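Local coordinates for protein myosin-2 (Saccharomyces cerevisiae, PDB 6IXO) that carries organelles and other cargo along polarized actin cables, binding receptor proteins on organelles through its globular tail domain, at residues E12-E26 with L402-Q415. Numbering follows the deposited sequence.
Sequences ELYRLLEDTEILNQE and LPSTKRIVDLVAQQ
The carboxylate of Glu-26 lies at the N-terminal end of helix 403-415, where backbone N-H groups lack partners within their own helix. Its OE2 takes Ser-404 N (2.9 Å) through the syn lone pair; OE1 takes Thr-405 N likewise (2.8 Å) and Thr-405 OG1 on its anti side, so a buried acid is held by three bonds and probably steadied by the helix dipole. With an alanine here, the two N-H groups and the threonine hydroxyl would probably lose their acceptor. In this all-helical cargo-binding tail of a class V myosin, the C-terminal helix packs back on the N-terminal pair, roughly antiparallel to helix 12-18 (147°) and nearly perpendicular to helix 20-26. Knobs-into-holes packing fills the middle, where branched apolar chains spread methyls against several neighbours: Ile-408 reaches between the two helices, its CD1 meeting Leu-17 CD2 at 3.5 Å and also Leu-23 CD2; Leu-16 wedges among Ser-404, Arg-407, Ile-408 and Leu-411, and Leu-13 among Ile-408, Leu-411, Val-412 and Gln-415. At the partly exposed edge, Glu-12, with CG trans to its backbone N (chi1 -178°), stretches across Leu-411 to Arg-407, which grips it side-on: NE reaches OE2 almost straight (3.0 Å) from above the carboxylate plane, NH2 reaches OE1, and Leu-411 CD2 covers one guanidinium face.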
ATOM      1  N   GLU A  12      18.923 -37.059 -10.441  1.00 59.47           N
ATOM      2  CA  GLU A  12      17.710 -36.959  -9.621  1.00 55.99           C
ATOM      3  C   GLU A  12      17.130 -35.556  -9.722  1.00 53.76           C
ATOM      4  O   GLU A  12      15.909 -35.401  -9.834  1.00 52.59           O
ATOM      5  CB  GLU A  12      17.973 -37.328  -8.155  1.00 58.20           C
ATOM      6  CG  GLU A  12      16.693 -37.263  -7.290  1.00 54.56           C
ATOM      7  CD  GLU A  12      16.829 -37.807  -5.868  1.00 58.57           C
ATOM      8  OE1 GLU A  12      17.956 -38.067  -5.374  1.00 55.56           O
ATOM      9  OE2 GLU A  12      15.767 -37.980  -5.240  1.00 54.40           O
ATOM     10  N   LEU A  13      17.984 -34.530  -9.700  1.00 52.21           N
ATOM     11  CA  LEU A  13      17.496 -33.149  -9.804  1.00 53.17           C
ATOM     12  C   LEU A  13      16.751 -32.967 -11.107  1.00 52.62           C
ATOM     13  O   LEU A  13      15.667 -32.390 -11.156  1.00 50.59           O
ATOM     14  CB  LEU A  13      18.633 -32.137  -9.743  1.00 54.68           C
ATOM     15  CG  LEU A  13      18.930 -31.491  -8.407  1.00 55.98           C
ATOM     16  CD1 LEU A  13      20.230 -30.714  -8.527  1.00 55.04           C
ATOM     17  CD2 LEU A  13      17.735 -30.574  -7.961  1.00 44.23           C
ATOM     18  N   TYR A  14      17.358 -33.494 -12.170  1.00 53.20           N
ATOM     19  CA  TYR A  14      16.825 -33.335 -13.503  1.00 54.95           C
ATOM     20  C   TYR A  14      15.439 -33.935 -13.638  1.00 54.74           C
ATOM     21  O   TYR A  14      14.540 -33.313 -14.198  1.00 52.05           O
ATOM     22  CB  TYR A  14      17.763 -33.989 -14.535  1.00 62.94           C
ATOM     23  CG  TYR A  14      17.345 -33.684 -15.944  1.00 68.78           C
ATOM     24  CD1 TYR A  14      16.458 -34.515 -16.623  1.00 74.00           C
ATOM     25  CD2 TYR A  14      17.812 -32.541 -16.592  1.00 68.15           C
ATOM     26  CE1 TYR A  14      16.057 -34.228 -17.914  1.00 74.65           C
ATOM     27  CE2 TYR A  14      17.428 -32.251 -17.892  1.00 68.29           C
ATOM     28  CZ  TYR A  14      16.542 -33.092 -18.541  1.00 72.28           C
ATOM     29  OH  TYR A  14      16.148 -32.807 -19.826  1.00 74.59           O
ATOM     30  N   ARG A  15      15.267 -35.156 -13.149  1.00 51.11           N
ATOM     31  CA  ARG A  15      13.952 -35.783 -13.177  1.00 53.42           C
ATOM     32  C   ARG A  15      12.947 -35.029 -12.319  1.00 53.37           C
ATOM     33  O   ARG A  15      11.757 -34.987 -12.647  1.00 58.51           O
ATOM     34  CB  ARG A  15      14.031 -37.227 -12.702  1.00 56.50           C
ATOM     35  CG  ARG A  15      14.975 -38.096 -13.512  1.00 75.16           C
ATOM     36  CD  ARG A  15      14.688 -37.983 -15.010  1.00 91.68           C
ATOM     37  NE  ARG A  15      15.384 -39.012 -15.796  1.00105.98           N
ATOM     38  CZ  ARG A  15      15.207 -39.215 -17.101  1.00105.60           C
ATOM     39  NH1 ARG A  15      14.353 -38.455 -17.784  1.00105.75           N
ATOM     40  NH2 ARG A  15      15.880 -40.177 -17.723  1.00104.57           N
ATOM     41  N   LEU A  16      13.391 -34.453 -11.208  1.00 49.60           N
ATOM     42  CA  LEU A  16      12.421 -33.666 -10.390  1.00 51.32           C
ATOM     43  C   LEU A  16      11.970 -32.433 -11.151  1.00 50.87           C
ATOM     44  O   LEU A  16      10.805 -32.042 -11.108  1.00 50.90           O
ATOM     45  CB  LEU A  16      13.019 -33.272  -9.041  1.00 44.78           C
ATOM     46  CG  LEU A  16      13.172 -34.465  -8.085  1.00 54.09           C
ATOM     47  CD1 LEU A  16      14.181 -34.190  -6.982  1.00 50.66           C
ATOM     48  CD2 LEU A  16      11.809 -34.876  -7.484  1.00 53.75           C
ATOM     49  N   LEU A  17      12.894 -31.811 -11.869  1.00 52.69           N
ATOM     50  CA  LEU A  17      12.583 -30.526 -12.487  1.00 54.34           C
ATOM     51  C   LEU A  17      11.790 -30.680 -13.792  1.00 60.06           C
ATOM     52  O   LEU A  17      10.948 -29.836 -14.100  1.00 60.28           O
ATOM     53  CB  LEU A  17      13.865 -29.739 -12.718  1.00 52.08           C
ATOM     54  CG  LEU A  17      14.566 -29.365 -11.408  1.00 52.02           C
ATOM     55  CD1 LEU A  17      16.045 -29.016 -11.630  1.00 53.48           C
ATOM     56  CD2 LEU A  17      13.857 -28.212 -10.720  1.00 48.55           C
ATOM     57  N   GLU A  18      12.023 -31.760 -14.539  1.00 59.23           N
ATOM     58  CA  GLU A  18      11.301 -31.953 -15.800  1.00 67.14           C
ATOM     59  C   GLU A  18       9.845 -32.374 -15.555  1.00 70.32           C
ATOM     60  O   GLU A  18       8.997 -32.238 -16.434  1.00 68.28           O
ATOM     61  CB  GLU A  18      12.030 -32.981 -16.703  1.00 58.76           C
ATOM     62  CG  GLU A  18      11.459 -34.398 -16.738  1.00 64.50           C
ATOM     63  CD  GLU A  18      12.390 -35.379 -17.500  1.00100.20           C
ATOM     64  OE1 GLU A  18      12.428 -36.587 -17.169  1.00 98.12           O
ATOM     65  OE2 GLU A  18      13.094 -34.943 -18.438  1.00102.19           O
ATOM     66  N   ASP A  19       9.553 -32.882 -14.363  1.00 71.68           N
ATOM     67  CA  ASP A  19       8.198 -33.322 -14.042  1.00 67.52           C
ATOM     68  C   ASP A  19       7.355 -32.135 -13.563  1.00 64.42           C
ATOM     69  O   ASP A  19       6.927 -32.081 -12.399  1.00 58.41           O
ATOM     70  CB  ASP A  19       8.225 -34.423 -12.981  1.00 65.37           C
ATOM     71  CG  ASP A  19       6.886 -35.129 -12.833  1.00 71.43           C
ATOM     72  OD1 ASP A  19       5.885 -34.654 -13.417  1.00 78.23           O
ATOM     73  OD2 ASP A  19       6.829 -36.156 -12.116  1.00 71.56           O
ATOM     74  N   THR A  20       7.119 -31.180 -14.457  1.00 62.04           N
ATOM     75  CA  THR A  20       6.390 -29.965 -14.068  1.00 63.50           C
ATOM     76  C   THR A  20       4.952 -30.213 -13.620  1.00 55.73           C
ATOM     77  O   THR A  20       4.408 -29.401 -12.885  1.00 52.77           O
ATOM     78  CB  THR A  20       6.343 -28.915 -15.201  1.00 69.32           C
ATOM     79  OG1 THR A  20       5.987 -29.550 -16.434  1.00 74.77           O
ATOM     80  CG2 THR A  20       7.678 -28.224 -15.346  1.00 72.04           C
ATOM     81  N   GLU A  21       4.323 -31.291 -14.068  1.00 56.97           N
ATOM     82  CA  GLU A  21       2.958 -31.588 -13.598  1.00 65.81           C
ATOM     83  C   GLU A  21       2.890 -31.638 -12.081  1.00 58.71           C
ATOM     84  O   GLU A  21       2.079 -30.961 -11.459  1.00 56.30           O
ATOM     85  CB  GLU A  21       2.451 -32.921 -14.128  1.00 76.12           C
ATOM     86  CG  GLU A  21       1.869 -32.919 -15.516  1.00 85.92           C
ATOM     87  CD  GLU A  21       1.296 -34.289 -15.868  1.00 94.70           C
ATOM     88  OE1 GLU A  21       0.248 -34.647 -15.278  1.00 95.90           O
ATOM     89  OE2 GLU A  21       1.900 -35.011 -16.701  1.00 99.25           O
ATOM     90  N   ILE A  22       3.735 -32.472 -11.487  1.00 52.98           N
ATOM     91  CA  ILE A  22       3.782 -32.587 -10.038  1.00 50.98           C
ATOM     92  C   ILE A  22       4.344 -31.307  -9.437  1.00 47.69           C
ATOM     93  O   ILE A  22       3.777 -30.757  -8.496  1.00 43.68           O
ATOM     94  CB  ILE A  22       4.629 -33.793  -9.597  1.00 57.18           C
ATOM     95  CG1 ILE A  22       3.851 -35.084  -9.845  1.00 59.77           C
ATOM     96  CG2 ILE A  22       5.028 -33.659  -8.136  1.00 53.95           C
ATOM     97  CD1 ILE A  22       4.558 -36.321  -9.345  1.00 63.85           C
ATOM     98  N   LEU A  23       5.447 -30.811  -9.986  1.00 44.13           N
ATOM     99  CA  LEU A  23       6.047 -29.619  -9.396  1.00 39.94           C
ATOM    100  C   LEU A  23       5.163 -28.357  -9.455  1.00 42.87           C
ATOM    101  O   LEU A  23       5.122 -27.600  -8.483  1.00 41.15           O
ATOM    102  CB  LEU A  23       7.378 -29.326 -10.067  1.00 48.43           C
ATOM    103  CG  LEU A  23       8.247 -28.231  -9.454  1.00 47.12           C
ATOM    104  CD1 LEU A  23       8.407 -28.437  -7.965  1.00 48.21           C
ATOM    105  CD2 LEU A  23       9.648 -28.247 -10.140  1.00 47.13           C
ATOM    106  N   ASN A  24       4.506 -28.088 -10.579  1.00 42.23           N
ATOM    107  CA  ASN A  24       3.711 -26.848 -10.654  1.00 43.00           C
ATOM    108  C   ASN A  24       2.569 -26.902  -9.639  1.00 42.76           C
ATOM    109  O   ASN A  24       2.221 -25.909  -9.053  1.00 43.49           O
ATOM    110  CB  ASN A  24       3.157 -26.610 -12.065  1.00 52.82           C
ATOM    111  CG  ASN A  24       4.243 -26.247 -13.076  1.00 57.35           C
ATOM    112  OD1 ASN A  24       5.335 -25.821 -12.709  1.00 59.67           O
ATOM    113  ND2 ASN A  24       3.934 -26.404 -14.355  1.00 57.56           N
ATOM    114  N   GLN A  25       2.008 -28.087  -9.430  1.00 47.59           N
ATOM    115  CA  GLN A  25       0.870 -28.244  -8.517  1.00 46.55           C
ATOM    116  C   GLN A  25       1.278 -27.980  -7.054  1.00 39.73           C
ATOM    117  O   GLN A  25       0.580 -27.275  -6.290  1.00 36.74           O
ATOM    118  CB  GLN A  25       0.281 -29.649  -8.696  1.00 52.86           C
ATOM    119  CG  GLN A  25      -1.121 -29.812  -8.139  1.00 64.74           C
ATOM    120  CD  GLN A  25      -1.136 -30.167  -6.661  1.00 71.63           C
ATOM    121  OE1 GLN A  25      -0.147 -30.680  -6.114  1.00 68.39           O
ATOM    122  NE2 GLN A  25      -2.261 -29.893  -6.003  1.00 77.56           N
ATOM    123  N   GLU A  26       2.419 -28.537  -6.671  1.00 44.92           N
ATOM    124  CA  GLU A  26       3.046 -28.260  -5.378  1.00 38.52           C
ATOM    125  C   GLU A  26       3.294 -26.819  -5.153  1.00 38.99           C
ATOM    126  O   GLU A  26       2.991 -26.291  -4.083  1.00 38.66           O
ATOM    127  CB  GLU A  26       4.405 -28.999  -5.261  1.00 38.48           C
ATOM    128  CG  GLU A  26       4.312 -30.321  -4.632  1.00 41.27           C
ATOM    129  CD  GLU A  26       5.702 -30.987  -4.404  1.00 45.07           C
ATOM    130  OE1 GLU A  26       6.706 -30.267  -4.148  1.00 40.99           O
ATOM    131  OE2 GLU A  26       5.762 -32.226  -4.475  1.00 46.68           O
ATOM    132  N   LEU A 402       5.838 -30.127   0.872  1.00 31.85           N
ATOM    133  CA  LEU A 402       6.076 -30.076  -0.566  1.00 34.77           C
ATOM    134  C   LEU A 402       7.172 -31.072  -0.956  1.00 33.15           C
ATOM    135  O   LEU A 402       8.331 -30.699  -1.058  1.00 38.48           O
ATOM    136  CB  LEU A 402       6.518 -28.681  -0.994  1.00 33.62           C
ATOM    137  CG  LEU A 402       5.642 -27.508  -0.508  1.00 41.05           C
ATOM    138  CD1 LEU A 402       6.371 -26.225  -0.739  1.00 42.89           C
ATOM    139  CD2 LEU A 402       4.303 -27.520  -1.225  1.00 41.18           C
ATOM    140  N   PRO A 403       6.796 -32.329  -1.167  1.00 36.92           N
ATOM    141  CA  PRO A 403       7.789 -33.409  -1.313  1.00 32.36           C
ATOM    142  C   PRO A 403       8.850 -33.155  -2.390  1.00 38.99           C
ATOM    143  O   PRO A 403      10.054 -33.271  -2.118  1.00 34.95           O
ATOM    144  CB  PRO A 403       6.935 -34.620  -1.683  1.00 38.22           C
ATOM    145  CG  PRO A 403       5.544 -34.311  -1.065  1.00 39.46           C
ATOM    146  CD  PRO A 403       5.398 -32.807  -1.145  1.00 38.35           C
ATOM    147  N   SER A 404       8.413 -32.845  -3.601  1.00 33.22           N
ATOM    148  CA  SER A 404       9.366 -32.668  -4.697  1.00 33.52           C
ATOM    149  C   SER A 404      10.191 -31.411  -4.493  1.00 36.87           C
ATOM    150  O   SER A 404      11.406 -31.375  -4.690  1.00 36.83           O
ATOM    151  CB  SER A 404       8.632 -32.590  -6.043  1.00 38.92           C
ATOM    152  OG  SER A 404       8.228 -33.883  -6.441  1.00 39.70           O
ATOM    153  N   THR A 405       9.507 -30.360  -4.069  1.00 33.87           N
ATOM    154  CA  THR A 405      10.165 -29.089  -3.926  1.00 34.54           C
ATOM    155  C   THR A 405      11.231 -29.199  -2.870  1.00 34.05           C
ATOM    156  O   THR A 405      12.339 -28.706  -3.045  1.00 38.05           O
ATOM    157  CB  THR A 405       9.150 -27.968  -3.535  1.00 36.49           C
ATOM    158  OG1 THR A 405       8.163 -27.861  -4.556  1.00 41.05           O
ATOM    159  CG2 THR A 405       9.862 -26.675  -3.420  1.00 39.11           C
ATOM    160  N   LYS A 406      10.887 -29.858  -1.767  1.00 34.25           N
ATOM    161  CA  LYS A 406      11.831 -30.051  -0.670  1.00 37.84           C
ATOM    162  C   LYS A 406      13.016 -30.935  -1.107  1.00 39.67           C
ATOM    163  O   LYS A 406      14.169 -30.736  -0.683  1.00 37.01           O
ATOM    164  CB  LYS A 406      11.121 -30.669   0.532  1.00 42.16           C
ATOM    165  CG  LYS A 406      12.044 -31.126   1.652  1.00 50.30           C
ATOM    166  CD  LYS A 406      11.257 -31.367   2.931  1.00 60.84           C
ATOM    167  CE  LYS A 406      11.882 -32.440   3.814  1.00 67.07           C
ATOM    168  NZ  LYS A 406      13.358 -32.276   3.949  1.00 71.35           N
ATOM    169  N   ARG A 407      12.746 -31.913  -1.959  1.00 30.16           N
ATOM    170  CA  ARG A 407      13.884 -32.780  -2.363  1.00 30.85           C
ATOM    171  C   ARG A 407      14.851 -31.970  -3.233  1.00 36.39           C
ATOM    172  O   ARG A 407      16.073 -32.073  -3.095  1.00 38.33           O
ATOM    173  CB  ARG A 407      13.386 -34.002  -3.103  1.00 31.11           C
ATOM    174  CG  ARG A 407      14.534 -34.909  -3.560  1.00 31.39           C
ATOM    175  CD  ARG A 407      15.356 -35.409  -2.369  1.00 34.55           C
ATOM    176  NE  ARG A 407      16.310 -36.456  -2.764  1.00 36.94           N
ATOM    177  CZ  ARG A 407      17.321 -36.841  -2.003  1.00 37.97           C
ATOM    178  NH1 ARG A 407      17.495 -36.287  -0.809  1.00 40.76           N
ATOM    179  NH2 ARG A 407      18.148 -37.790  -2.422  1.00 42.05           N
ATOM    180  N   ILE A 408      14.287 -31.134  -4.109  1.00 40.48           N
ATOM    181  CA  ILE A 408      15.114 -30.273  -4.954  1.00 40.75           C
ATOM    182  C   ILE A 408      15.991 -29.381  -4.077  1.00 41.22           C
ATOM    183  O   ILE A 408      17.212 -29.304  -4.243  1.00 40.67           O
ATOM    184  CB  ILE A 408      14.255 -29.396  -5.889  1.00 39.34           C
ATOM    185  CG1 ILE A 408      13.560 -30.243  -6.967  1.00 39.85           C
ATOM    186  CG2 ILE A 408      15.095 -28.315  -6.542  1.00 39.78           C
ATOM    187  CD1 ILE A 408      12.461 -29.485  -7.741  1.00 41.35           C
ATOM    188  N   VAL A 409      15.366 -28.703  -3.125  1.00 36.62           N
ATOM    189  CA  VAL A 409      16.131 -27.834  -2.259  1.00 37.88           C
ATOM    190  C   VAL A 409      17.190 -28.597  -1.482  1.00 43.44           C
ATOM    191  O   VAL A 409      18.323 -28.125  -1.370  1.00 45.98           O
ATOM    192  CB  VAL A 409      15.191 -27.052  -1.298  1.00 43.61           C
ATOM    193  CG1 VAL A 409      15.997 -26.301  -0.290  1.00 44.37           C
ATOM    194  CG2 VAL A 409      14.349 -26.098  -2.106  1.00 41.16           C
ATOM    195  N   ASP A 410      16.863 -29.792  -0.992  1.00 44.20           N
ATOM    196  CA  ASP A 410      17.860 -30.594  -0.282  1.00 47.70           C
ATOM    197  C   ASP A 410      19.014 -31.017  -1.192  1.00 50.83           C
ATOM    198  O   ASP A 410      20.172 -31.095  -0.755  1.00 50.60           O
ATOM    199  CB  ASP A 410      17.231 -31.849   0.347  1.00 51.37           C
ATOM    200  CG  ASP A 410      16.200 -31.521   1.441  1.00 60.02           C
ATOM    201  OD1 ASP A 410      16.108 -30.348   1.876  1.00 65.34           O
ATOM    202  OD2 ASP A 410      15.480 -32.451   1.871  1.00 59.57           O
ATOM    203  N   LEU A 411      18.701 -31.330  -2.446  1.00 45.62           N
ATOM    204  CA  LEU A 411      19.735 -31.814  -3.361  1.00 47.13           C
ATOM    205  C   LEU A 411      20.628 -30.644  -3.755  1.00 50.75           C
ATOM    206  O   LEU A 411      21.837 -30.767  -3.776  1.00 52.22           O
ATOM    207  CB  LEU A 411      19.121 -32.470  -4.595  1.00 42.13           C
ATOM    208  CG  LEU A 411      18.519 -33.856  -4.394  1.00 41.44           C
ATOM    209  CD1 LEU A 411      17.673 -34.203  -5.592  1.00 40.11           C
ATOM    210  CD2 LEU A 411      19.608 -34.899  -4.150  1.00 43.75           C
ATOM    211  N   VAL A 412      20.024 -29.497  -4.049  1.00 46.47           N
ATOM    212  CA  VAL A 412      20.805 -28.301  -4.321  1.00 52.66           C
ATOM    213  C   VAL A 412      21.738 -28.012  -3.153  1.00 58.29           C
ATOM    214  O   VAL A 412      22.943 -27.794  -3.333  1.00 58.45           O
ATOM    215  CB  VAL A 412      19.918 -27.080  -4.564  1.00 51.17           C
ATOM    216  CG1 VAL A 412      20.751 -25.822  -4.492  1.00 53.46           C
ATOM    217  CG2 VAL A 412      19.215 -27.208  -5.905  1.00 45.97           C
ATOM    218  N   ALA A 413      21.173 -28.046  -1.950  1.00 57.08           N
ATOM    219  CA  ALA A 413      21.946 -27.810  -0.739  1.00 58.12           C
ATOM    220  C   ALA A 413      23.129 -28.778  -0.596  1.00 67.50           C
ATOM    221  O   ALA A 413      24.177 -28.395  -0.091  1.00 73.66           O
ATOM    222  CB  ALA A 413      21.034 -27.889   0.478  1.00 53.84           C
ATOM    223  N   GLN A 414      22.974 -30.023  -1.044  1.00 69.68           N
ATOM    224  CA  GLN A 414      24.066 -31.002  -0.956  1.00 74.32           C
ATOM    225  C   GLN A 414      25.220 -30.667  -1.890  1.00 78.73           C
ATOM    226  O   GLN A 414      26.373 -30.971  -1.588  1.00 85.98           O
ATOM    227  CB  GLN A 414      23.576 -32.419  -1.267  1.00 73.97           C
ATOM    228  CG  GLN A 414      22.654 -33.002  -0.222  1.00 74.54           C
ATOM    229  CD  GLN A 414      22.197 -34.406  -0.564  1.00 74.94           C
ATOM    230  OE1 GLN A 414      22.901 -35.153  -1.248  1.00 74.80           O
ATOM    231  NE2 GLN A 414      21.011 -34.775  -0.083  1.00 72.39           N
ATOM    232  N   GLN A 415      24.916 -30.051  -3.027  1.00 74.75           N
ATOM    233  CA  GLN A 415      25.951 -29.702  -3.993  1.00 77.39           C
ATOM    234  C   GLN A 415      26.855 -28.590  -3.505  1.00 87.30           C
ATOM    235  O   GLN A 415      27.905 -28.339  -4.084  1.00 94.22           O
ATOM    236  CB  GLN A 415      25.324 -29.306  -5.314  1.00 71.75           C
ATOM    237  CG  GLN A 415      24.493 -30.410  -5.888  1.00 74.44           C
ATOM    238  CD  GLN A 415      24.143 -30.166  -7.327  1.00 79.21           C
ATOM    239  OE1 GLN A 415      23.460 -29.191  -7.654  1.00 82.48           O
ATOM    240  NE2 GLN A 415      24.620 -31.046  -8.211  1.00 80.63           N
TER
HETATM  241  O   HOH W   1       8.702 -33.153  -9.652  1.00 45.75           O